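Local coordinates for protein ATP:cob(I)alamin adenosyltransferase, putative (Burkholderia thailandensis, PDB 2ZHZ) that probably transfers the adenosyl group of ATP to reduced cobalamin, yielding adenosylcobalamin and triphosphate, as a homotrimer of helical subunits, at residues 91-94 with 95-98. Sequence-based numbering, arbitrary orientation.
Sequences RLDG and WLAH
The amide N of H98 donates a hydrogen bond to the carbonyl O of G94 at 2.8 Å, and that of L96 donates one to the O of L92 at 2.9 Å. W95 to R91 and A97 to D93 repeat the i to i+4 pattern, as expected within one regular helix. This repeat sets R91 and W95 one turn apart, and their side chains run side by side in the same direction. The aliphatic part of R91 lies over one face of the indole: CG sits 3.6 Å from the centroid of the six-membered ring, nearly on its normal, in a CH-pi contact. With chi1 at -173°, CG is anti to the backbone N and the chain leaves along the ring; the bend at chi3 then carries NE past the outer rim, 3.4 Å from W95 CH2. The guanidinium plane is only 20° from that of the indole, although its overlap is limited to the CH2 corner. Its far nitrogen, NH2, forms a salt bridge with D68, which fixes the end of the chain. L92 reaches the same indole differently, placing CD2 at the ring edge, 3.8 Å from W95 CE3. OD1 of D93 forms a salt bridge with NE of R154; its approach to CD1 of L96, at 4.2 Å, is only a loose contact. Around this turn, W95 packs on A61, A64 and I65 of helix 56-77 and on L158 of helix 147-169, while L96 touches D157, a magnesium ligand of this protein, although no ion is bound to it in this chain, and R11 of a neighbouring subunit, an ATP-binding residue. An arginine whose aliphatic chain lies over the face of a tryptophan four residues later here illustrates i to i+4 side-chain pairing on a helix, in this case helix 86-101 of the helix-bundle fold of PduO-type adenosyltransferases.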
# COMPACT_ATOMS: atom_id res chain seq x y z
N ARG B 91 20.18 -9.75 -13.30
CA ARG B 91 20.54 -9.66 -11.90
C ARG B 91 19.44 -10.21 -10.99
O ARG B 91 19.72 -10.88 -10.00
CB ARG B 91 20.88 -8.23 -11.51
CG ARG B 91 21.43 -8.13 -10.11
CD ARG B 91 22.17 -6.83 -9.88
NE ARG B 91 21.29 -5.67 -9.99
CZ ARG B 91 21.64 -4.45 -9.61
NH1 ARG B 91 22.85 -4.24 -9.10
NH2 ARG B 91 20.79 -3.44 -9.72
N LEU B 92 18.19 -9.92 -11.34
CA LEU B 92 17.07 -10.43 -10.54
C LEU B 92 17.03 -11.95 -10.67
O LEU B 92 16.87 -12.65 -9.68
CB LEU B 92 15.74 -9.84 -11.03
CG LEU B 92 15.46 -8.35 -10.83
CD1 LEU B 92 14.04 -8.07 -11.26
CD2 LEU B 92 15.65 -7.95 -9.37
N ASP B 93 17.18 -12.44 -11.89
CA ASP B 93 17.17 -13.88 -12.13
C ASP B 93 18.30 -14.55 -11.36
O ASP B 93 18.17 -15.69 -10.91
CB ASP B 93 17.33 -14.20 -13.62
CG ASP B 93 16.07 -13.92 -14.42
OD1 ASP B 93 15.00 -13.76 -13.81
OD2 ASP B 93 16.16 -13.89 -15.67
N GLY B 94 19.42 -13.84 -11.23
CA GLY B 94 20.56 -14.37 -10.51
C GLY B 94 20.29 -14.47 -9.02
O GLY B 94 20.61 -15.47 -8.39
N TRP B 95 19.70 -13.42 -8.45
CA TRP B 95 19.38 -13.42 -7.03
C TRP B 95 18.36 -14.52 -6.76
O TRP B 95 18.41 -15.18 -5.72
CB TRP B 95 18.82 -12.07 -6.59
CG TRP B 95 19.87 -11.01 -6.42
CD1 TRP B 95 21.12 -11.17 -5.90
CD2 TRP B 95 19.74 -9.61 -6.71
NE1 TRP B 95 21.77 -9.97 -5.83
CE2 TRP B 95 20.95 -8.99 -6.32
CE3 TRP B 95 18.72 -8.82 -7.25
CZ2 TRP B 95 21.16 -7.61 -6.46
CZ3 TRP B 95 18.93 -7.45 -7.39
CH2 TRP B 95 20.14 -6.86 -6.99
N LEU B 96 17.44 -14.72 -7.70
CA LEU B 96 16.43 -15.76 -7.55
C LEU B 96 17.10 -17.13 -7.46
O LEU B 96 16.79 -17.91 -6.56
CB LEU B 96 15.46 -15.74 -8.74
CG LEU B 96 14.29 -14.76 -8.64
CD1 LEU B 96 13.61 -14.63 -9.99
CD2 LEU B 96 13.31 -15.26 -7.59
N ALA B 97 18.00 -17.41 -8.39
CA ALA B 97 18.70 -18.69 -8.39
C ALA B 97 19.55 -18.82 -7.13
O ALA B 97 19.59 -19.87 -6.50
CB ALA B 97 19.58 -18.81 -9.64
N HIS B 98 20.21 -17.73 -6.77
CA HIS B 98 21.07 -17.70 -5.59
C HIS B 98 20.33 -18.08 -4.31
O HIS B 98 20.76 -18.97 -3.57
CB HIS B 98 21.68 -16.30 -5.41
CG HIS B 98 22.48 -16.15 -4.16
ND1 HIS B 98 23.78 -16.60 -4.05
CD2 HIS B 98 22.16 -15.62 -2.96
CE1 HIS B 98 24.22 -16.36 -2.83
NE2 HIS B 98 23.26 -15.77 -2.14